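Local coordinates for diol-dehydratase (Roseburia inulinivorans, PDB 5I2A), which probably dehydrates 1,2-propanediol by radical chemistry, as a B12-independent diol dehydratase of the glycyl radical enzyme family, at residues 451-456 with 509-514; 89-94 with 516-521. All blocks are in the same frame, centred on the assembly; numbering follows the deposited sequence.

Contact 1 (451-456 with 509-514). With EDO (1,2-ethanediol), chain C.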
ATOM      1  N   HIS A 451       7.974 -20.948  -2.694  1.00 11.74           N
ATOM      2  CA  HIS A 451       8.163 -22.298  -3.211  1.00 10.25           C
ATOM      3  C   HIS A 451       7.179 -23.351  -2.680  1.00 11.91           C
ATOM      4  O   HIS A 451       7.157 -24.467  -3.183  1.00 11.97           O
ATOM      5  CB  HIS A 451       9.602 -22.756  -2.953  1.00 11.54           C
ATOM      6  CG  HIS A 451      10.622 -21.991  -3.743  1.00 12.56           C
ATOM      7  ND1 HIS A 451      10.811 -22.186  -5.087  1.00  9.98           N
ATOM      8  CD2 HIS A 451      11.479 -21.008  -3.374  1.00  8.09           C
ATOM      9  CE1 HIS A 451      11.769 -21.378  -5.516  1.00 12.04           C
ATOM     10  NE2 HIS A 451      12.192 -20.659  -4.493  1.00 13.59           N
ATOM     11  N   ASP A 452       6.365 -23.012  -1.684  1.00 11.86           N
ATOM     12  CA  ASP A 452       5.281 -23.920  -1.310  1.00 11.11           C
ATOM     13  C   ASP A 452       3.978 -23.151  -1.055  1.00 12.33           C
ATOM     14  O   ASP A 452       3.481 -23.095   0.068  1.00 12.60           O
ATOM     15  CB  ASP A 452       5.660 -24.748  -0.090  1.00  9.14           C
ATOM     16  CG  ASP A 452       4.724 -25.944   0.115  1.00 14.64           C
ATOM     17  OD1 ASP A 452       3.855 -26.200  -0.749  1.00 12.09           O
ATOM     18  OD2 ASP A 452       4.867 -26.630   1.139  1.00 11.64           O
ATOM     19  N   ALA A 453       3.434 -22.583  -2.126  1.00 10.75           N
ATOM     20  CA  ALA A 453       2.345 -21.612  -2.034  1.00 14.09           C
ATOM     21  C   ALA A 453       0.975 -22.241  -1.804  1.00 12.86           C
ATOM     22  O   ALA A 453       0.080 -21.578  -1.287  1.00 15.08           O
ATOM     23  CB  ALA A 453       2.310 -20.743  -3.301  1.00 10.79           C
ATOM     24  N   ALA A 454       0.816 -23.502  -2.203  1.00 11.77           N
ATOM     25  CA  ALA A 454      -0.462 -24.208  -2.064  1.00 13.92           C
ATOM     26  C   ALA A 454      -0.320 -25.682  -2.383  1.00 14.00           C
ATOM     27  O   ALA A 454       0.638 -26.117  -3.035  1.00 13.07           O
ATOM     28  CB  ALA A 454      -1.568 -23.586  -2.980  1.00 10.17           C
ATOM     29  N   PHE A 455      -1.301 -26.436  -1.907  1.00 13.50           N
ATOM     30  CA  PHE A 455      -1.451 -27.840  -2.234  1.00 11.04           C
ATOM     31  C   PHE A 455      -2.697 -27.985  -3.112  1.00 13.01           C
ATOM     32  O   PHE A 455      -3.794 -27.591  -2.700  1.00 14.44           O
ATOM     33  CB  PHE A 455      -1.603 -28.677  -0.962  1.00 14.30           C
ATOM     34  CG  PHE A 455      -0.404 -28.646  -0.036  1.00 12.10           C
ATOM     35  CD1 PHE A 455       0.883 -28.539  -0.529  1.00 12.34           C
ATOM     36  CD2 PHE A 455      -0.582 -28.766   1.340  1.00 13.43           C
ATOM     37  CE1 PHE A 455       1.983 -28.541   0.328  1.00 11.63           C
ATOM     38  CE2 PHE A 455       0.512 -28.760   2.210  1.00 11.83           C
ATOM     39  CZ  PHE A 455       1.795 -28.647   1.701  1.00 12.41           C
ATOM     40  N   PHE A 456      -2.535 -28.555  -4.301  1.00 13.11           N
ATOM     41  CA  PHE A 456      -3.636 -28.724  -5.240  1.00 11.02           C
ATOM     42  C   PHE A 456      -3.913 -30.205  -5.470  1.00 12.49           C
ATOM     43  O   PHE A 456      -3.020 -30.953  -5.879  1.00 10.06           O
ATOM     44  CB  PHE A 456      -3.314 -28.038  -6.577  1.00 12.76           C
ATOM     45  CG  PHE A 456      -4.446 -28.062  -7.583  1.00 12.57           C
ATOM     46  CD1 PHE A 456      -4.656 -29.171  -8.401  1.00 12.37           C
ATOM     47  CD2 PHE A 456      -5.276 -26.958  -7.736  1.00 11.20           C
ATOM     48  CE1 PHE A 456      -5.681 -29.175  -9.354  1.00 13.02           C
ATOM     49  CE2 PHE A 456      -6.313 -26.954  -8.685  1.00 12.17           C
ATOM     50  CZ  PHE A 456      -6.512 -28.064  -9.492  1.00 14.55           C
ATOM     51  N   ASN A 509      -5.804 -17.160  -7.896  1.00 11.64           N
ATOM     52  CA  ASN A 509      -6.501 -16.082  -7.195  1.00 12.29           C
ATOM     53  C   ASN A 509      -6.207 -16.095  -5.685  1.00 13.06           C
ATOM     54  O   ASN A 509      -5.909 -15.059  -5.102  1.00 13.79           O
ATOM     55  CB  ASN A 509      -8.017 -16.172  -7.447  1.00 13.36           C
ATOM     56  CG  ASN A 509      -8.792 -15.023  -6.810  1.00 13.55           C
ATOM     57  OD1 ASN A 509      -9.319 -15.165  -5.716  1.00 14.26           O
ATOM     58  ND2 ASN A 509      -8.862 -13.883  -7.503  1.00 10.01           N
ATOM     59  N   ALA A 510      -6.244 -17.275  -5.071  1.00 11.29           N
ATOM     60  CA  ALA A 510      -6.016 -17.397  -3.629  1.00 10.54           C
ATOM     61  C   ALA A 510      -4.587 -16.973  -3.242  1.00 11.24           C
ATOM     62  O   ALA A 510      -4.387 -16.190  -2.314  1.00 10.56           O
ATOM     63  CB  ALA A 510      -6.298 -18.832  -3.162  1.00  9.36           C
ATOM     64  N   ASP A 511      -3.600 -17.488  -3.960  1.00 10.83           N
ATOM     65  CA  ASP A 511      -2.212 -17.151  -3.657  1.00 12.49           C
ATOM     66  C   ASP A 511      -1.920 -15.670  -3.917  1.00 10.57           C
ATOM     67  O   ASP A 511      -1.242 -15.027  -3.126  1.00 13.03           O
ATOM     68  CB  ASP A 511      -1.249 -18.026  -4.472  1.00  8.57           C
ATOM     69  CG  ASP A 511      -1.006 -19.367  -3.833  1.00 11.88           C
ATOM     70  OD1 ASP A 511      -1.008 -19.447  -2.581  1.00 13.51           O
ATOM     71  OD2 ASP A 511      -0.794 -20.336  -4.577  1.00 11.95           O
ATOM     72  N   ASN A 512      -2.436 -15.139  -5.022  1.00 11.52           N
ATOM     73  CA  ASN A 512      -2.232 -13.726  -5.333  1.00 11.40           C
ATOM     74  C   ASN A 512      -2.878 -12.840  -4.257  1.00 11.91           C
ATOM     75  O   ASN A 512      -2.325 -11.819  -3.877  1.00 12.08           O
ATOM     76  CB  ASN A 512      -2.778 -13.378  -6.731  1.00 10.04           C
ATOM     77  CG  ASN A 512      -1.875 -13.899  -7.859  1.00 14.25           C
ATOM     78  OD1 ASN A 512      -0.779 -14.399  -7.608  1.00 11.77           O
ATOM     79  ND2 ASN A 512      -2.325 -13.750  -9.098  1.00  9.17           N
ATOM     80  N   ALA A 513      -4.039 -13.247  -3.761  1.00 11.63           N
ATOM     81  CA  ALA A 513      -4.683 -12.527  -2.659  1.00 11.13           C
ATOM     82  C   ALA A 513      -3.803 -12.514  -1.400  1.00 12.72           C
ATOM     83  O   ALA A 513      -3.632 -11.482  -0.762  1.00 10.51           O
ATOM     84  CB  ALA A 513      -6.053 -13.141  -2.344  1.00  9.92           C
ATOM     85  N   ILE A 514      -3.242 -13.668  -1.055  1.00 12.57           N
ATOM     86  CA  ILE A 514      -2.360 -13.763   0.103  1.00 12.09           C
ATOM     87  C   ILE A 514      -1.069 -12.953  -0.135  1.00 11.33           C
ATOM     88  O   ILE A 514      -0.539 -12.344   0.779  1.00 10.96           O
ATOM     89  CB  ILE A 514      -2.057 -15.242   0.420  1.00 11.40           C
ATOM     90  CG1 ILE A 514      -3.359 -15.947   0.817  1.00  9.67           C
ATOM     91  CG2 ILE A 514      -0.999 -15.386   1.534  1.00 11.62           C
ATOM     92  CD1 ILE A 514      -3.286 -17.484   0.801  1.00  8.59           C
TER
HETATM   93  C1  EDO C 901       8.435 -27.251   1.302  1.00 11.44           C
HETATM   94  O1  EDO C 901       9.317 -26.152   1.083  1.00 14.88           O
HETATM   95  C2  EDO C 901       7.785 -27.053   2.676  1.00 13.72           C
HETATM   96  O2  EDO C 901       6.880 -25.930   2.687  1.00 13.40           O
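Asp511 reaches from the helix onto the carbonyl oxygen of Ala453 and the methyl groups of Ala453 and Ala454. The polar part is one close approach of two oxygens, Ala453 O and Asp511 OD1, at 2.7 Å. A carbonyl oxygen and a carboxylate would normally keep farther apart, so the acid group probably holds a proton, which its buried surroundings would help it to keep. With CG beside the backbone N and anti to the carbonyl carbon (chi1 -83°), the carboxyl group is brought up to the 451-456 segment.

The other carboxyl oxygen faces the two methyl groups. Asp511 OD2 lies 3.4 Å from Ala453 CB and 3.7 Å from Ala454 CB, and is buried with no polar partner anywhere in the model, a probable cost to the fold. Alanine suits position 453 because a single methyl lets the carboxyl group come close to the main chain there, and the small methyl of Ala454 packs beside OD2.

A second polar contact of the loop is with the bound ethanediol, probably from the crystallisation liquor. Its O2 donates a bond of 2.6 Å to Asp452 OD2, while Asp452 OD1 is engaged by Gln554. The diol also bonds to Glu440, His166, His283 and Ser284, an array that probably marks the substrate pocket, as in related glycyl radical dehydratases.

From Ala453 onward the chain pairs with strand 548-556, through Gly552, Gln554 and Phe556, while Phe455 bonds to Thr155 of strand 154-155. Strand 454-457 thus runs between these two neighbours, with Ala454 and Phe456 packed on Met507 of helix 489-521 and Asn509 of that helix bonded to Phe195 of the second subunit.

Contact 2 (89-94 with 516-521)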
ATOM      1  N   PRO A  89       1.087 -13.615  15.803  1.00 13.85           N
ATOM      2  CA  PRO A  89      -0.287 -13.136  15.622  1.00 13.56           C
ATOM      3  C   PRO A  89      -0.438 -12.149  14.463  1.00 14.05           C
ATOM      4  O   PRO A  89      -1.568 -11.900  14.050  1.00 14.12           O
ATOM      5  CB  PRO A  89      -0.599 -12.445  16.959  1.00 13.88           C
ATOM      6  CG  PRO A  89       0.722 -11.999  17.464  1.00 13.79           C
ATOM      7  CD  PRO A  89       1.681 -13.113  17.054  1.00 13.08           C
ATOM      8  N   GLU A  90       0.662 -11.600  13.951  1.00 14.95           N
ATOM      9  CA  GLU A  90       0.583 -10.692  12.803  1.00 13.37           C
ATOM     10  C   GLU A  90       0.023 -11.423  11.572  1.00 16.57           C
ATOM     11  O   GLU A  90      -0.520 -10.798  10.666  1.00 11.40           O
ATOM     12  CB  GLU A  90       1.952 -10.072  12.481  1.00 13.01           C
ATOM     13  CG  GLU A  90       3.015 -11.044  11.961  1.00 12.58           C
ATOM     14  CD  GLU A  90       3.953 -11.564  13.060  1.00 12.97           C
ATOM     15  OE1 GLU A  90       5.164 -11.703  12.803  1.00 12.59           O
ATOM     16  OE2 GLU A  90       3.474 -11.837  14.174  1.00 14.69           O
ATOM     17  N   PHE A  91       0.152 -12.746  11.542  1.00 14.99           N
ATOM     18  CA  PHE A  91      -0.373 -13.522  10.417  1.00 13.83           C
ATOM     19  C   PHE A  91      -1.738 -14.104  10.761  1.00 12.39           C
ATOM     20  O   PHE A  91      -2.690 -13.897  10.027  1.00 15.26           O
ATOM     21  CB  PHE A  91       0.604 -14.630  10.005  1.00 11.36           C
ATOM     22  CG  PHE A  91       1.971 -14.113   9.642  1.00 11.35           C
ATOM     23  CD1 PHE A  91       2.147 -13.306   8.529  1.00 10.70           C
ATOM     24  CD2 PHE A  91       3.073 -14.407  10.432  1.00 11.66           C
ATOM     25  CE1 PHE A  91       3.408 -12.795   8.202  1.00 10.29           C
ATOM     26  CE2 PHE A  91       4.333 -13.915  10.112  1.00 10.51           C
ATOM     27  CZ  PHE A  91       4.505 -13.113   9.002  1.00 12.56           C
ATOM     28  N   SER A  92      -1.826 -14.814  11.884  1.00 12.35           N
ATOM     29  CA  SER A  92      -3.097 -15.344  12.378  1.00 13.86           C
ATOM     30  C   SER A  92      -2.940 -15.806  13.822  1.00 14.13           C
ATOM     31  O   SER A  92      -1.822 -16.037  14.280  1.00 15.24           O
ATOM     32  CB  SER A  92      -3.592 -16.504  11.522  1.00 12.29           C
ATOM     33  OG  SER A  92      -2.767 -17.642  11.706  1.00 15.35           O
ATOM     34  N   TYR A  93      -4.059 -15.940  14.531  1.00 12.80           N
ATOM     35  CA  TYR A  93      -4.017 -16.434  15.907  1.00 15.10           C
ATOM     36  C   TYR A  93      -5.308 -17.114  16.354  1.00 17.29           C
ATOM     37  O   TYR A  93      -5.297 -17.845  17.335  1.00 18.30           O
ATOM     38  CB  TYR A  93      -3.704 -15.296  16.872  1.00 14.34           C
ATOM     39  CG  TYR A  93      -4.819 -14.289  16.946  1.00 16.60           C
ATOM     40  CD1 TYR A  93      -5.889 -14.471  17.822  1.00 16.90           C
ATOM     41  CD2 TYR A  93      -4.818 -13.162  16.127  1.00 14.81           C
ATOM     42  CE1 TYR A  93      -6.935 -13.555  17.887  1.00 20.25           C
ATOM     43  CE2 TYR A  93      -5.862 -12.233  16.186  1.00 17.94           C
ATOM     44  CZ  TYR A  93      -6.910 -12.438  17.066  1.00 21.44           C
ATOM     45  OH  TYR A  93      -7.941 -11.539  17.133  1.00 26.75           O
ATOM     46  N   GLU A  94      -6.426 -16.841  15.681  1.00 13.79           N
ATOM     47  CA  GLU A  94      -7.689 -17.396  16.134  1.00 14.80           C
ATOM     48  C   GLU A  94      -7.641 -18.926  16.163  1.00 18.92           C
ATOM     49  O   GLU A  94      -8.235 -19.527  17.047  1.00 15.73           O
ATOM     50  CB  GLU A  94      -8.861 -16.906  15.272  1.00 16.93           C
ATOM     51  CG  GLU A  94      -9.271 -15.472  15.624  1.00 21.10           C
ATOM     52  CD  GLU A  94     -10.427 -14.929  14.798  1.00 31.81           C
ATOM     53  OE1 GLU A  94     -11.014 -15.679  13.997  1.00 33.21           O
ATOM     54  OE2 GLU A  94     -10.749 -13.737  14.959  1.00 33.92           O
ATOM     55  N   TYR A 516      -0.795 -10.127  -1.908  1.00 14.16           N
ATOM     56  CA  TYR A 516      -1.128  -8.738  -1.600  1.00 12.57           C
ATOM     57  C   TYR A 516      -1.116  -8.514  -0.108  1.00 12.96           C
ATOM     58  O   TYR A 516      -0.602  -7.507   0.344  1.00 13.83           O
ATOM     59  CB  TYR A 516      -2.498  -8.329  -2.180  1.00 12.29           C
ATOM     60  CG  TYR A 516      -2.393  -7.985  -3.640  1.00 13.60           C
ATOM     61  CD1 TYR A 516      -1.621  -6.896  -4.060  1.00 14.33           C
ATOM     62  CD2 TYR A 516      -3.010  -8.768  -4.603  1.00 12.51           C
ATOM     63  CE1 TYR A 516      -1.482  -6.587  -5.406  1.00 14.25           C
ATOM     64  CE2 TYR A 516      -2.880  -8.472  -5.951  1.00 11.79           C
ATOM     65  CZ  TYR A 516      -2.120  -7.380  -6.346  1.00 17.42           C
ATOM     66  OH  TYR A 516      -2.001  -7.090  -7.680  1.00 15.23           O
ATOM     67  N   ALA A 517      -1.657  -9.461   0.657  1.00 11.86           N
ATOM     68  CA  ALA A 517      -1.703  -9.280   2.105  1.00 14.17           C
ATOM     69  C   ALA A 517      -0.290  -9.167   2.704  1.00 14.44           C
ATOM     70  O   ALA A 517      -0.035  -8.270   3.510  1.00 14.11           O
ATOM     71  CB  ALA A 517      -2.491 -10.416   2.775  1.00 10.10           C
ATOM     72  N   HIS A 518       0.637 -10.036   2.296  1.00 11.75           N
ATOM     73  CA  HIS A 518       2.015  -9.911   2.787  1.00 12.59           C
ATOM     74  C   HIS A 518       2.682  -8.603   2.328  1.00 14.08           C
ATOM     75  O   HIS A 518       3.385  -7.959   3.110  1.00 14.03           O
ATOM     76  CB  HIS A 518       2.867 -11.123   2.378  1.00 10.61           C
ATOM     77  CG  HIS A 518       2.548 -12.358   3.171  1.00 15.01           C
ATOM     78  ND1 HIS A 518       3.022 -12.564   4.449  1.00 11.83           N
ATOM     79  CD2 HIS A 518       1.758 -13.422   2.891  1.00 11.88           C
ATOM     80  CE1 HIS A 518       2.541 -13.699   4.918  1.00 11.90           C
ATOM     81  NE2 HIS A 518       1.777 -14.244   3.991  1.00 13.10           N
ATOM     82  N   ALA A 519       2.460  -8.220   1.074  1.00 12.37           N
ATOM     83  CA  ALA A 519       3.041  -6.995   0.530  1.00 13.54           C
ATOM     84  C   ALA A 519       2.604  -5.779   1.331  1.00 14.28           C
ATOM     85  O   ALA A 519       3.392  -4.886   1.576  1.00 13.57           O
ATOM     86  CB  ALA A 519       2.653  -6.814  -0.955  1.00 14.61           C
ATOM     87  N   LYS A 520       1.351  -5.769   1.762  1.00 13.31           N
ATOM     88  CA  LYS A 520       0.791  -4.583   2.386  1.00 16.30           C
ATOM     89  C   LYS A 520       1.032  -4.541   3.880  1.00 13.02           C
ATOM     90  O   LYS A 520       1.252  -3.479   4.437  1.00 15.80           O
ATOM     91  CB  LYS A 520      -0.711  -4.490   2.076  1.00 14.34           C
ATOM     92  CG  LYS A 520      -0.976  -4.186   0.574  1.00 16.64           C
ATOM     93  CD  LYS A 520      -2.450  -4.218   0.223  1.00 21.63           C
ATOM     94  CE  LYS A 520      -2.705  -3.835  -1.255  1.00 21.60           C
ATOM     95  NZ  LYS A 520      -2.327  -2.443  -1.549  1.00 28.50           N
ATOM     96  N   LEU A 521       1.019  -5.696   4.530  1.00 10.27           N
ATOM     97  CA  LEU A 521       1.055  -5.713   5.982  1.00 12.87           C
ATOM     98  C   LEU A 521       2.330  -6.320   6.575  1.00 16.63           C
ATOM     99  O   LEU A 521       2.654  -6.054   7.721  1.00 12.46           O
ATOM    100  CB  LEU A 521      -0.177  -6.459   6.518  1.00 14.31           C
ATOM    101  CG  LEU A 521      -1.536  -5.791   6.259  1.00 17.60           C
ATOM    102  CD1 LEU A 521      -2.688  -6.639   6.815  1.00 12.50           C
ATOM    103  CD2 LEU A 521      -1.571  -4.377   6.865  1.00 15.07           C
TER
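Phe91 and His518 touch carbon against carbon. The closest atoms are Phe91 CE1 and His518 CE1, 3.5 Å apart, and the imidazole CE1 also lies 3.7 Å from Phe91 CD1. Phe91 CE1 approaches the imidazole close to its plane; the rings, inclined at 42° with centroids 5.5 Å apart, do not overlap, so this is a van der Waals contact of two ring carbons rather than a stack. Both side chains set CG beside the backbone N (chi1 -57° for Phe91, -74° for His518), which swings each ring across to the other. Phenylalanine suits the spot because its nonpolar CE1 and CD1 can lie against the C-H carbon between the two nitrogens.

Each ring is steadied from a further side. Glu90 CG sits 3.6 Å above the centre of the Phe91 ring, while the carboxylate beyond it forms a salt bridge with Arg33. In the imidazole, NE2 bonds to the backbone oxygen of Tyr159, which helps to fix the ring's rotation. Histidine combines a polar nitrogen for that carbonyl with a carbon for the phenyl.

Within the pyruvate formate lyase-like fold, whose helices surround a central barrel, the contact joins the last turn of helix 489-521 to an irregular loop more than 400 residues earlier, leading into helix 94-97 with Tyr93 at the N-cap position. Farther out, helix 133-139 moors that loop: Glu90 and Phe91 make backbone bonds with Thr133 and Ser134, and Phe91 O also receives the hydroxyl of Ser134. Ala137 and Leu136 of the same helix pack against Ala517 and Leu521.

Helix 489-521 carries one half of both contacts: 509-514 in contact 1, then 516-521 in contact 2 at its end. Their centres are 14 Å apart, contact 1 lying deeper in the chain. In sequence the order is 89-94, 451-456, 509-514, 516-521, so contact 2 brings together distant parts of the chain and encloses contact 1 along it. Tyr159, already a partner of contact 2, links the two neighbourhoods, since its hydroxyl bonds to Asp452 N in contact 1. One helix thus ties the strand and loop beside the probable substrate pocket to an N-terminal loop, and through Tyr516 it also bonds to Ala198 of the second subunit.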